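Local atomic coordinates of PA14 domain-containing protein (Clostridium clariflavum, PDB entry 6QDI), a protein that probably senses extracellular plant biomass through tandem calcium-binding PA14 domains carried by a membrane-bound RsgI-type anti-sigma factor. Residues A[176-181]-A[284-289]; A[200-205]-A[262-267]; A[218-223]-A[234-239]; A[224-229]-A[258-263]. All coordinates share one frame; numbering follows the deposited sequence.

In the fold
All four interactions lie in the second PA14 domain, a sandwich of two antiparallel sheets. Along the chain, interaction 1 encloses the segments of the other three. Interactions 2 and 4, with centres about 8 Å apart, share L262 and L263, because strand 257-266 pairs with strand 198-207 in one and strand 223-228 in the other. Interaction 3 joins the two sheets where strand 212-220 faces strand 231-240, its centre about 10 Å from that of interaction 2. The centre of interaction 1 lies about 13 Å from that of interaction 2, which it meets through D176 and W202. Interactions 2 and 3 bind one calcium ion from both sheets, at the ends of strands 212-220 and 257-266.

Interaction 1: residues A[176-181]-A[284-289]; sequences DSVIDF and RSVVPQ
The contact belongs to an edge region of the PA14 sandwich, where the chain ahead of strand 180-184 runs nearly antiparallel (170°) to the chain leaving strand 285-286. V178 makes the central apolar contact. Its CG1, turned anti to its own carbonyl carbon (chi1 -66°), reaches the opposite backbone, 3.5 Å from Q289 N, while its CB packs 3.9 Å from V286 CG1. The other methyl of V286, CG2, lies 3.7 Å from D180 CG, and these two side chains cross at about a right angle. At the far end, Q289 CA gives a C-H...O contact of 3.3 Å to S177 O, a buried carbonyl without a polar partner in the model. No direct hydrogen bond joins the segments. A water does so instead, accepting from I179 N at 2.9 Å and donating to V287 O at 2.8 Å. The polar ends are held by other partners: D180 OD1 forms a salt bridge to R274 NH1, and Q289 NE2 bonds I155 O. Strand 271-279 runs alongside both segments: L275 forms backbone hydrogen bonds with I179 and V287 and touches both of their side chains.

Interaction 2: residues A[200-205]-A[262-267]; sequences VRWTGF and LLYRNT. With CA (calcium ion), chain E.
W202 packs against L262 and Y264 on one face of an antiparallel strand pair in the PA14 sandwich; the strand axes approach to 4.9 Å, with 164° between their N-to-C directions. L262 and Y264, two residues apart, point the same way as the indole and frame a shallow hollow. The six-membered part of the indole fills it: CE3 of W202 lies 3.9 Å from L262 CD2, and CZ3 of W202 lies 3.7 Å from Y264 CB. CB of W202 points to this face, and CG stands beside the backbone N (chi1 -73°). V200 supplies a further bump from the same strand, its CG1 standing 3.3 Å above the centre of the W202 ring, while its CG2 meets the edge of the Y264 ring at CD2. On the other face, a methyl of L263 nestles against the aliphatic part of R201, with L263 CD1, in the conformer described here, 3.5 Å from R201 CG. The guanidinium leads away, and its NE pairs with E160. Four backbone hydrogen bonds, two in each of the pairs V200-Y264 and W202-L262, fix this register; the one from W202 N to L262 O is almost straight (177°). Polar tips tie the face to its surroundings, W202 NE1 bonding D176 OD2 and Y264 OH bonding D221 O. Beyond Y264 the strand reaches the calcium site seen in this structure, where N266 OD1 binds the ion at 2.4 Å.

Interaction 3: residues A[218-223]-A[234-239]; sequences VSYDDG and IDKWTA. With CA (calcium ion), chain E.
Y220 and K236 face each other between the two sheets of the PA14 sandwich, near a calcium-bearing corner of the domain. Their side chains cross obliquely, and the phenol oxygen touches the lysine methylenes, OH of Y220 lying 3.4 Å from K236 CG and nearly as close to CD. The amine end leads away from this contact. CB of Y220 points toward the opposite segment, and CG sits between its backbone N and carbonyl carbon (chi1 55°); CE2 of Y220 is 4.1 Å from A239 CB, in an oblique approach. Y220 OH has its polar partner in E241 OE2. Farther along, V218 and I234 also point toward each other and meet methyl to methyl, V218 CG2 to I234 CD1 at 3.8 Å.

The backbones converge from V218-I234 toward G223-W237, where CA atoms are 4.5 Å apart. Lacking a side chain, G223 brings its CA to 3.3 Å from K236 O in a C-H...O contact. That carbonyl also accepts the A239 N bond of a type I turn from K236 to A239. D222 and G223 both face R265 as a classic beta bulge, and the peptide bond before D222 is cis. This corner turns two successive aspartates onto one calcium ion; N266, G268 and A270 also bind this ion. D221 OD1 binds the metal at 2.4 Å, as does D222 OD2, while D222 OD1 accepts from T267 OG1.

Interaction 4: residues A[224-229]-A[258-263]; sequences ASLWID and VEVMLL
W227 and M261 form one of two hydrogen-bonded pairs in this antiparallel ladder, S225-L263 being the other; the segment axes run 175° apart. The bond from W227 N to M261 O is short (2.8 Å), and the same oxygen also lies at the edge of the indole, in its plane. Past the ladder, D229 and E259 are joined by two hydrogen bonds: D229 N donates to E259 O, and E259 N donates to D229 OD1 at 2.8 Å, approaching from above the carboxylate plane.

Apolar contacts divide between the faces. On the inner one, L226 CD1 packs 3.8 Å from V260 CG2, and I228 CG2 lies 3.5 Å from V258 CG1. On the other, L263 CD2, in the conformer described here, touches the indole edge 3.6 Å from W227 CD1.

A Met-aromatic contact joins this second face, with M261 SD obliquely placed 4.9 Å from the centroid of the five-membered W227 ring.

The chemistry implies a seam set mainly by backbone bonds and sealed by hydrocarbon. Where the ladder ends, acidic groups lie apart (D229 OD1 to E259 OE2, 5.4 Å), their repulsion probably tempered by the E259 N-H and the R230 NE to E259 OE1 salt bridge.

Interaction 1: residues A[176-181]-A[284-289]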
loop_
_atom_site.group_PDB
_atom_site.type_symbol
_atom_site.label_atom_id
_atom_site.label_comp_id
_atom_site.label_asym_id
_atom_site.label_seq_id
_atom_site.Cartn_x
_atom_site.Cartn_y
_atom_site.Cartn_z
ATOM N N ASP A 176 -9.888 6.939 9.620
ATOM C CA ASP A 176 -8.713 6.376 8.933
ATOM C C ASP A 176 -7.559 6.287 9.920
ATOM O O ASP A 176 -7.242 7.253 10.586
ATOM C CB ASP A 176 -8.306 7.258 7.727
ATOM C CG ASP A 176 -9.086 6.942 6.468
ATOM O OD1 ASP A 176 -9.342 5.743 6.239
ATOM O OD2 ASP A 176 -9.444 7.888 5.717
ATOM N N SER A 177 -6.977 5.094 10.017
ATOM C CA SER A 177 -5.936 4.825 10.995
ATOM C C SER A 177 -4.720 5.740 10.871
ATOM O O SER A 177 -4.159 6.196 11.870
ATOM C CB SER A 177 -5.531 3.365 10.830
ATOM O OG SER A 177 -6.643 2.547 11.160
ATOM N N VAL A 178 -4.282 5.892 9.621
ATOM C CA VAL A 178 -3.192 6.757 9.230
ATOM C C VAL A 178 -3.517 7.433 7.906
ATOM O O VAL A 178 -4.423 6.988 7.215
ATOM C CB VAL A 178 -1.836 6.013 9.114
ATOM C CG1 VAL A 178 -1.353 5.500 10.433
ATOM C CG2 VAL A 178 -1.896 4.914 8.077
ATOM N N ILE A 179 -2.780 8.483 7.577
ATOM C CA ILE A 179 -2.913 9.100 6.276
ATOM C C ILE A 179 -1.702 8.656 5.443
ATOM O O ILE A 179 -0.657 9.276 5.456
ATOM C CB ILE A 179 -3.035 10.610 6.351
ATOM C CG1 ILE A 179 -4.004 11.085 7.429
ATOM C CG2 ILE A 179 -3.377 11.168 4.953
ATOM C CD1 ILE A 179 -5.354 10.455 7.379
ATOM N N ASP A 180 -1.895 7.546 4.738
ATOM C CA ASP A 180 -0.820 6.935 3.947
ATOM C C ASP A 180 -1.475 6.251 2.768
ATOM O O ASP A 180 -1.684 5.036 2.805
ATOM C CB ASP A 180 -0.051 5.953 4.815
ATOM C CG ASP A 180 1.154 5.384 4.136
ATOM O OD1 ASP A 180 1.613 5.972 3.152
ATOM O OD2 ASP A 180 1.689 4.364 4.618
ATOM N N PHE A 181 -1.837 7.023 1.754
ATOM C CA PHE A 181 -2.689 6.544 0.674
ATOM C C PHE A 181 -2.037 6.681 -0.692
ATOM O O PHE A 181 -1.435 7.706 -1.022
ATOM C CB PHE A 181 -3.982 7.365 0.617
ATOM C CG PHE A 181 -4.935 7.066 1.749
ATOM C CD1 PHE A 181 -5.714 5.941 1.717
ATOM C CD2 PHE A 181 -5.017 7.908 2.839
ATOM C CE1 PHE A 181 -6.611 5.678 2.712
ATOM C CE2 PHE A 181 -5.865 7.598 3.891
ATOM C CZ PHE A 181 -6.681 6.486 3.819
ATOM N N ARG A 284 11.846 10.853 9.404
ATOM C CA ARG A 284 10.701 11.149 8.567
ATOM C C ARG A 284 9.908 9.884 8.281
ATOM O O ARG A 284 10.429 8.910 7.742
ATOM C CB ARG A 284 11.132 11.812 7.267
ATOM C CG ARG A 284 9.961 12.169 6.386
ATOM C CD ARG A 284 10.378 12.964 5.175
ATOM N NE ARG A 284 9.282 12.999 4.208
ATOM C CZ ARG A 284 9.361 13.619 3.030
ATOM N NH1 ARG A 284 10.466 14.288 2.684
ATOM N NH2 ARG A 284 8.318 13.593 2.215
ATOM N N SER A 285 8.616 9.920 8.630
ATOM C CA SER A 285 7.800 8.708 8.657
ATOM C C SER A 285 6.341 9.089 8.804
ATOM O O SER A 285 6.022 10.181 9.256
ATOM C CB SER A 285 8.226 7.794 9.828
ATOM O OG SER A 285 8.247 8.496 11.058
ATOM N N VAL A 286 5.451 8.185 8.406
ATOM C CA VAL A 286 4.011 8.421 8.480
ATOM C C VAL A 286 3.648 8.683 9.924
ATOM O O VAL A 286 4.058 7.940 10.843
ATOM C CB VAL A 286 3.307 7.162 7.916
ATOM C CG1 VAL A 286 1.831 7.147 8.225
ATOM C CG2 VAL A 286 3.563 7.026 6.418
ATOM N N VAL A 287 2.848 9.722 10.137
ATOM C CA VAL A 287 2.374 9.988 11.493
ATOM C C VAL A 287 1.512 8.805 11.934
ATOM O O VAL A 287 0.574 8.437 11.235
ATOM C CB VAL A 287 1.571 11.304 11.561
ATOM C CG1 VAL A 287 1.121 11.570 12.999
ATOM C CG2 VAL A 287 2.399 12.468 11.074
ATOM N N PRO A 288 1.812 8.166 13.064
ATOM C CA PRO A 288 1.192 6.883 13.345
ATOM C C PRO A 288 -0.180 7.003 14.006
ATOM O O PRO A 288 -0.486 8.008 14.664
ATOM C CB PRO A 288 2.182 6.232 14.324
ATOM C CG PRO A 288 2.704 7.433 15.095
ATOM C CD PRO A 288 2.848 8.524 14.053
ATOM N N GLN A 289 -0.948 5.940 13.872
ATOM C CA GLN A 289 -2.256 5.844 14.487
ATOM C C GLN A 289 -2.208 6.180 15.977
ATOM O O GLN A 289 -3.120 6.813 16.499
ATOM C CB GLN A 289 -2.797 4.436 14.259
ATOM C CG GLN A 289 -4.191 4.199 14.823
ATOM C CD GLN A 289 -4.679 2.815 14.512
ATOM O OE1 GLN A 289 -3.894 1.874 14.545
ATOM N NE2 GLN A 289 -5.959 2.662 14.245
HETATM O O HOH W 1 -0.575 9.719 8.976
#

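Interaction 2: residues A[200-205]-A[262-267]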
loop_
_atom_site.group_PDB
_atom_site.type_symbol
_atom_site.label_atom_id
_atom_site.label_comp_id
_atom_site.label_asym_id
_atom_site.label_seq_id
_atom_site.Cartn_x
_atom_site.Cartn_y
_atom_site.Cartn_z
ATOM N N VAL A 200 -11.131 14.757 -0.002
ATOM C CA VAL A 200 -11.199 14.228 1.345
ATOM C C VAL A 200 -10.881 15.344 2.326
ATOM O O VAL A 200 -9.989 16.141 2.101
ATOM C CB VAL A 200 -10.200 13.085 1.553
ATOM C CG1 VAL A 200 -10.322 12.514 2.954
ATOM C CG2 VAL A 200 -10.384 11.970 0.530
ATOM N N ARG A 201 -11.623 15.344 3.443
ATOM C CA ARG A 201 -11.243 16.134 4.607
ATOM C C ARG A 201 -10.983 15.203 5.769
ATOM O O ARG A 201 -11.839 14.419 6.168
ATOM C CB ARG A 201 -12.349 17.122 4.986
ATOM C CG ARG A 201 -12.114 17.872 6.295
ATOM C CD ARG A 201 -13.002 19.094 6.425
ATOM N NE ARG A 201 -14.417 18.746 6.367
ATOM C CZ ARG A 201 -15.341 19.448 5.739
ATOM N NH1 ARG A 201 -15.050 20.545 5.059
ATOM N NH2 ARG A 201 -16.595 19.012 5.747
ATOM N N TRP A 202 -9.781 15.297 6.354
ATOM C CA TRP A 202 -9.443 14.619 7.591
ATOM C C TRP A 202 -9.361 15.659 8.704
ATOM O O TRP A 202 -8.754 16.722 8.532
ATOM C CB TRP A 202 -8.104 13.871 7.486
ATOM C CG TRP A 202 -8.150 12.634 6.651
ATOM C CD1 TRP A 202 -8.673 11.443 7.021
ATOM C CD2 TRP A 202 -7.637 12.465 5.317
ATOM N NE1 TRP A 202 -8.528 10.536 6.018
ATOM C CE2 TRP A 202 -7.884 11.136 4.965
ATOM C CE3 TRP A 202 -6.987 13.298 4.413
ATOM C CZ2 TRP A 202 -7.499 10.613 3.728
ATOM C CZ3 TRP A 202 -6.621 12.796 3.193
ATOM C CH2 TRP A 202 -6.866 11.469 2.857
ATOM N N THR A 203 -9.948 15.332 9.850
ATOM C CA THR A 203 -9.925 16.201 10.994
ATOM C C THR A 203 -9.670 15.418 12.282
ATOM O O THR A 203 -10.026 14.262 12.432
ATOM C CB THR A 203 -11.261 16.976 11.122
ATOM O OG1 THR A 203 -12.357 16.066 11.198
ATOM C CG2 THR A 203 -11.455 17.993 10.030
ATOM N N GLY A 204 -9.108 16.133 13.249
ATOM C CA GLY A 204 -8.918 15.616 14.593
ATOM C C GLY A 204 -7.745 16.283 15.228
ATOM O O GLY A 204 -7.557 17.509 15.083
ATOM N N PHE A 205 -6.972 15.488 15.959
ATOM C CA PHE A 205 -5.848 16.004 16.768
ATOM C C PHE A 205 -4.685 15.055 16.650
ATOM O O PHE A 205 -4.872 13.848 16.614
ATOM C CB PHE A 205 -6.252 16.172 18.243
ATOM C CG PHE A 205 -7.263 17.262 18.445
ATOM C CD1 PHE A 205 -8.616 17.015 18.218
ATOM C CD2 PHE A 205 -6.898 18.534 18.780
ATOM C CE1 PHE A 205 -9.561 18.020 18.328
ATOM C CE2 PHE A 205 -7.847 19.535 18.926
ATOM C CZ PHE A 205 -9.165 19.274 18.662
ATOM N N LEU A 262 -6.705 18.373 7.361
ATOM C CA LEU A 262 -5.946 18.059 6.158
ATOM C C LEU A 262 -6.958 17.877 5.048
ATOM O O LEU A 262 -7.836 16.997 5.120
ATOM C CB LEU A 262 -5.078 16.827 6.362
ATOM C CG LEU A 262 -4.319 16.322 5.155
ATOM C CD1 LEU A 262 -3.341 17.311 4.620
ATOM C CD2 LEU A 262 -3.629 15.023 5.495
ATOM N N LEU A 263 -6.858 18.722 4.026
ATOM C CA LEU A 263 -7.744 18.666 2.859
ATOM C C LEU A 263 -6.933 18.132 1.686
ATOM O O LEU A 263 -5.780 18.491 1.520
ATOM C CB LEU A 263 -8.275 20.067 2.503
ATOM C CG LEU A 263 -9.104 20.830 3.540
ATOM C CD1 LEU A 263 -9.980 19.928 4.388
ATOM C CD2 LEU A 263 -8.271 21.694 4.474
ATOM N N TYR A 264 -7.567 17.275 0.896
ATOM C CA TYR A 264 -6.896 16.587 -0.196
ATOM C C TYR A 264 -7.802 16.494 -1.401
ATOM O O TYR A 264 -9.008 16.299 -1.241
ATOM C CB TYR A 264 -6.505 15.156 0.294
ATOM C CG TYR A 264 -6.150 14.292 -0.882
ATOM C CD1 TYR A 264 -4.959 14.488 -1.591
ATOM C CD2 TYR A 264 -7.083 13.438 -1.412
ATOM C CE1 TYR A 264 -4.742 13.841 -2.782
ATOM C CE2 TYR A 264 -6.863 12.816 -2.615
ATOM C CZ TYR A 264 -5.695 13.029 -3.308
ATOM O OH TYR A 264 -5.516 12.385 -4.525
ATOM N N ARG A 265 -7.225 16.558 -2.613
ATOM C CA ARG A 265 -8.005 16.294 -3.803
ATOM C C ARG A 265 -7.190 15.592 -4.883
ATOM O O ARG A 265 -5.970 15.811 -5.029
ATOM C CB ARG A 265 -8.567 17.589 -4.388
ATOM C CG ARG A 265 -7.521 18.493 -4.972
ATOM C CD ARG A 265 -7.890 19.922 -5.045
ATOM N NE ARG A 265 -9.152 20.191 -5.671
ATOM C CZ ARG A 265 -9.473 21.375 -6.180
ATOM N NH1 ARG A 265 -8.596 22.355 -6.226
ATOM N NH2 ARG A 265 -10.681 21.539 -6.679
ATOM N N ASN A 266 -7.913 14.785 -5.647
ATOM C CA ASN A 266 -7.445 14.315 -6.958
ATOM C C ASN A 266 -8.315 15.026 -7.978
ATOM O O ASN A 266 -9.541 15.013 -7.872
ATOM C CB ASN A 266 -7.609 12.802 -7.107
ATOM C CG ASN A 266 -6.887 12.265 -8.340
ATOM O OD1 ASN A 266 -6.215 13.012 -9.052
ATOM N ND2 ASN A 266 -7.010 10.979 -8.596
ATOM N N THR A 267 -7.686 15.618 -8.988
ATOM C CA THR A 267 -8.401 16.281 -10.071
ATOM C C THR A 267 -8.263 15.562 -11.415
ATOM O O THR A 267 -8.811 16.025 -12.406
ATOM C CB THR A 267 -8.006 17.764 -10.215
ATOM O OG1 THR A 267 -6.619 17.866 -10.537
ATOM C CG2 THR A 267 -8.335 18.567 -8.966
HETATM CA CA CA E . -3.976 13.415 -9.893
#

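Interaction 3: residues A[218-223]-A[234-239]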
loop_
_atom_site.group_PDB
_atom_site.type_symbol
_atom_site.label_atom_id
_atom_site.label_comp_id
_atom_site.label_asym_id
_atom_site.label_seq_id
_atom_site.Cartn_x
_atom_site.Cartn_y
_atom_site.Cartn_z
ATOM N N VAL A 218 3.648 16.853 3.878
ATOM C CA VAL A 218 2.488 16.352 3.143
ATOM C C VAL A 218 2.934 16.099 1.718
ATOM O O VAL A 218 3.364 17.027 1.005
ATOM C CB VAL A 218 1.337 17.360 3.164
ATOM C CG1 VAL A 218 0.166 16.880 2.340
ATOM C CG2 VAL A 218 0.890 17.582 4.584
ATOM N N SER A 219 2.840 14.845 1.288
ATOM C CA SER A 219 3.131 14.469 -0.109
ATOM C C SER A 219 1.797 14.196 -0.779
ATOM O O SER A 219 0.997 13.478 -0.237
ATOM C CB SER A 219 3.990 13.230 -0.123
ATOM O OG SER A 219 5.206 13.421 0.547
ATOM N N TYR A 220 1.556 14.789 -1.936
ATOM C CA TYR A 220 0.211 14.798 -2.535
ATOM C C TYR A 220 0.270 14.671 -4.047
ATOM O O TYR A 220 1.218 15.160 -4.705
ATOM C CB TYR A 220 -0.569 16.098 -2.150
ATOM C CG TYR A 220 0.166 17.373 -2.504
ATOM C CD1 TYR A 220 1.068 17.953 -1.641
ATOM C CD2 TYR A 220 0.006 18.002 -3.749
ATOM C CE1 TYR A 220 1.814 19.072 -1.990
ATOM C CE2 TYR A 220 0.724 19.148 -4.063
ATOM C CZ TYR A 220 1.642 19.661 -3.207
ATOM O OH TYR A 220 2.402 20.780 -3.490
ATOM N N ASP A 221 -0.809 14.082 -4.560
ATOM C CA ASP A 221 -1.121 14.117 -5.991
ATOM C C ASP A 221 -2.646 14.270 -5.978
ATOM O O ASP A 221 -3.320 13.282 -5.672
ATOM C CB ASP A 221 -0.725 12.815 -6.678
ATOM C CG ASP A 221 -1.207 12.726 -8.099
ATOM O OD1 ASP A 221 -2.072 13.583 -8.498
ATOM O OD2 ASP A 221 -0.750 11.822 -8.819
ATOM N N ASP A 222 -3.220 15.471 -6.173
ATOM C CA ASP A 222 -2.607 16.639 -6.760
ATOM C C ASP A 222 -2.925 17.981 -6.126
ATOM O O ASP A 222 -2.464 18.994 -6.633
ATOM C CB ASP A 222 -2.828 16.677 -8.293
ATOM C CG ASP A 222 -4.265 16.601 -8.650
ATOM O OD1 ASP A 222 -4.975 17.641 -8.484
ATOM O OD2 ASP A 222 -4.755 15.532 -9.090
ATOM N N GLY A 223 -3.650 18.000 -5.016
ATOM C CA GLY A 223 -3.776 19.218 -4.226
ATOM C C GLY A 223 -3.976 18.870 -2.769
ATOM O O GLY A 223 -4.550 17.819 -2.446
ATOM N N ILE A 234 0.320 24.815 4.995
ATOM C CA ILE A 234 0.589 24.339 3.637
ATOM C C ILE A 234 -0.639 24.633 2.829
ATOM O O ILE A 234 -1.720 24.136 3.152
ATOM C CB ILE A 234 0.916 22.822 3.595
ATOM C CG1 ILE A 234 2.179 22.495 4.371
ATOM C CG2 ILE A 234 0.984 22.372 2.131
ATOM C CD1 ILE A 234 2.492 21.035 4.551
ATOM N N ASP A 235 -0.488 25.510 1.826
ATOM C CA ASP A 235 -1.599 25.956 0.983
ATOM C C ASP A 235 -1.333 25.545 -0.441
ATOM O O ASP A 235 -0.764 26.330 -1.212
ATOM C CB ASP A 235 -1.773 27.482 1.124
ATOM C CG ASP A 235 -2.987 28.038 0.368
ATOM O OD1 ASP A 235 -3.771 27.268 -0.172
ATOM O OD2 ASP A 235 -3.153 29.282 0.315
ATOM N N LYS A 236 -1.712 24.320 -0.781
ATOM C CA LYS A 236 -1.379 23.731 -2.082
ATOM C C LYS A 236 -2.639 23.181 -2.760
ATOM O O LYS A 236 -2.572 22.240 -3.536
ATOM C CB LYS A 236 -0.267 22.685 -1.928
ATOM C CG LYS A 236 1.056 23.258 -1.528
ATOM C CD LYS A 236 1.691 24.095 -2.614
ATOM C CE LYS A 236 2.951 24.747 -2.086
ATOM N NZ LYS A 236 3.721 25.464 -3.118
ATOM N N TRP A 237 -3.792 23.797 -2.486
ATOM C CA TRP A 237 -5.072 23.297 -2.953
ATOM C C TRP A 237 -5.188 23.316 -4.450
ATOM O O TRP A 237 -5.775 22.424 -5.029
ATOM C CB TRP A 237 -6.198 24.119 -2.337
ATOM C CG TRP A 237 -7.527 23.549 -2.560
ATOM C CD1 TRP A 237 -8.588 24.122 -3.210
ATOM C CD2 TRP A 237 -8.009 22.267 -2.105
ATOM N NE1 TRP A 237 -9.666 23.291 -3.204
ATOM C CE2 TRP A 237 -9.329 22.134 -2.555
ATOM C CE3 TRP A 237 -7.438 21.201 -1.406
ATOM C CZ2 TRP A 237 -10.090 20.999 -2.289
ATOM C CZ3 TRP A 237 -8.210 20.075 -1.149
ATOM C CH2 TRP A 237 -9.508 19.994 -1.595
ATOM N N THR A 238 -4.640 24.339 -5.079
ATOM C CA THR A 238 -4.700 24.430 -6.534
ATOM C C THR A 238 -3.366 24.141 -7.173
ATOM O O THR A 238 -3.156 24.511 -8.341
ATOM C CB THR A 238 -5.197 25.802 -6.984
ATOM O OG1 THR A 238 -4.361 26.799 -6.416
ATOM C CG2 THR A 238 -6.622 26.009 -6.537
ATOM N N ALA A 239 -2.459 23.465 -6.455
ATOM C CA ALA A 239 -1.120 23.280 -6.984
ATOM C C ALA A 239 -1.167 22.404 -8.280
ATOM O O ALA A 239 -0.315 22.597 -9.146
ATOM C CB ALA A 239 -0.214 22.700 -5.919
HETATM CA CA CA E . -3.976 13.415 -9.893
HETATM O O HOH W 2 -5.101 20.319 -7.441
#

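Interaction 4: residues A[224-229]-A[258-263]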
loop_
_atom_site.group_PDB
_atom_site.type_symbol
_atom_site.label_atom_id
_atom_site.label_comp_id
_atom_site.label_asym_id
_atom_site.label_seq_id
_atom_site.Cartn_x
_atom_site.Cartn_y
_atom_site.Cartn_z
ATOM N N ALA A 224 -3.497 19.743 -1.889
ATOM C CA ALA A 224 -3.628 19.527 -0.459
ATOM C C ALA A 224 -3.463 20.829 0.261
ATOM O O ALA A 224 -2.758 21.734 -0.182
ATOM C CB ALA A 224 -2.623 18.523 0.060
ATOM N N SER A 225 -4.095 20.888 1.439
ATOM C CA SER A 225 -3.910 21.978 2.379
ATOM C C SER A 225 -3.860 21.424 3.786
ATOM O O SER A 225 -4.622 20.528 4.126
ATOM C CB SER A 225 -5.005 23.034 2.268
ATOM O OG SER A 225 -4.868 23.748 1.019
ATOM N N LEU A 226 -2.953 21.971 4.584
ATOM C CA LEU A 226 -2.799 21.539 5.960
ATOM C C LEU A 226 -2.946 22.695 6.930
ATOM O O LEU A 226 -2.190 23.682 6.871
ATOM C CB LEU A 226 -1.417 20.921 6.200
ATOM C CG LEU A 226 -1.172 20.389 7.605
ATOM C CD1 LEU A 226 -1.999 19.136 7.892
ATOM C CD2 LEU A 226 0.301 20.062 7.796
ATOM N N TRP A 227 -3.905 22.541 7.838
ATOM C CA TRP A 227 -4.162 23.469 8.947
ATOM C C TRP A 227 -3.678 22.812 10.236
ATOM O O TRP A 227 -4.048 21.678 10.547
ATOM C CB TRP A 227 -5.660 23.737 9.076
ATOM C CG TRP A 227 -6.256 24.434 7.918
ATOM C CD1 TRP A 227 -6.625 23.913 6.708
ATOM C CD2 TRP A 227 -6.549 25.850 7.833
ATOM N NE1 TRP A 227 -7.163 24.897 5.909
ATOM C CE2 TRP A 227 -7.134 26.090 6.568
ATOM C CE3 TRP A 227 -6.419 26.922 8.719
ATOM C CZ2 TRP A 227 -7.541 27.365 6.158
ATOM C CZ3 TRP A 227 -6.840 28.181 8.328
ATOM C CH2 TRP A 227 -7.402 28.389 7.055
ATOM N N ILE A 228 -2.856 23.533 10.986
ATOM C CA ILE A 228 -2.297 23.085 12.262
ATOM C C ILE A 228 -2.661 24.180 13.262
ATOM O O ILE A 228 -2.252 25.349 13.094
ATOM C CB ILE A 228 -0.745 22.932 12.137
ATOM C CG1 ILE A 228 -0.382 21.761 11.236
ATOM C CG2 ILE A 228 -0.099 22.876 13.475
ATOM C CD1 ILE A 228 -0.762 20.399 11.728
ATOM N N ASP A 229 -3.443 23.818 14.273
ATOM C CA ASP A 229 -3.921 24.805 15.245
ATOM C C ASP A 229 -4.536 26.017 14.577
ATOM O O ASP A 229 -4.344 27.167 14.966
ATOM C CB ASP A 229 -2.851 25.156 16.266
ATOM C CG ASP A 229 -2.555 24.019 17.221
ATOM O OD1 ASP A 229 -3.467 23.196 17.487
ATOM O OD2 ASP A 229 -1.407 23.962 17.741
ATOM N N VAL A 258 -2.425 18.956 18.989
ATOM C CA VAL A 258 -2.327 19.842 17.844
ATOM C C VAL A 258 -3.544 19.602 16.979
ATOM O O VAL A 258 -3.761 18.493 16.486
ATOM C CB VAL A 258 -1.001 19.564 17.061
ATOM C CG1 VAL A 258 -0.939 20.396 15.817
ATOM C CG2 VAL A 258 0.207 19.720 17.966
ATOM N N GLU A 259 -4.384 20.608 16.806
ATOM C CA GLU A 259 -5.602 20.474 15.980
ATOM C C GLU A 259 -5.199 20.375 14.516
ATOM O O GLU A 259 -4.422 21.179 14.038
ATOM C CB GLU A 259 -6.519 21.656 16.216
ATOM C CG GLU A 259 -7.910 21.496 15.620
ATOM C CD GLU A 259 -8.799 22.722 15.886
ATOM O OE1 GLU A 259 -9.454 23.299 14.966
ATOM O OE2 GLU A 259 -8.878 23.149 16.989
ATOM N N VAL A 260 -5.742 19.384 13.796
ATOM C CA VAL A 260 -5.377 19.189 12.396
ATOM C C VAL A 260 -6.608 19.165 11.523
ATOM O O VAL A 260 -7.600 18.476 11.824
ATOM C CB VAL A 260 -4.519 17.934 12.205
ATOM C CG1 VAL A 260 -5.145 16.658 12.675
ATOM C CG2 VAL A 260 -4.016 17.785 10.783
ATOM N N MET A 261 -6.482 19.843 10.379
ATOM C CA MET A 261 -7.434 19.677 9.266
ATOM C C MET A 261 -6.572 19.526 8.021
ATOM O O MET A 261 -5.782 20.412 7.683
ATOM C CB MET A 261 -8.377 20.863 9.133
ATOM C CG MET A 261 -9.368 20.695 7.985
ATOM S SD MET A 261 -10.503 22.056 7.787
ATOM C CE MET A 261 -11.411 22.029 9.276
ATOM N N LEU A 262 -6.705 18.373 7.361
ATOM C CA LEU A 262 -5.946 18.059 6.158
ATOM C C LEU A 262 -6.958 17.877 5.048
ATOM O O LEU A 262 -7.836 16.997 5.120
ATOM C CB LEU A 262 -5.078 16.827 6.362
ATOM C CG LEU A 262 -4.319 16.322 5.155
ATOM C CD1 LEU A 262 -3.341 17.311 4.620
ATOM C CD2 LEU A 262 -3.629 15.023 5.495
ATOM N N LEU A 263 -6.858 18.722 4.026
ATOM C CA LEU A 263 -7.744 18.666 2.859
ATOM C C LEU A 263 -6.933 18.132 1.686
ATOM O O LEU A 263 -5.780 18.491 1.520
ATOM C CB LEU A 263 -8.275 20.067 2.503
ATOM C CG LEU A 263 -9.104 20.830 3.540
ATOM C CD1 LEU A 263 -9.980 19.928 4.388
ATOM C CD2 LEU A 263 -8.271 21.694 4.474
#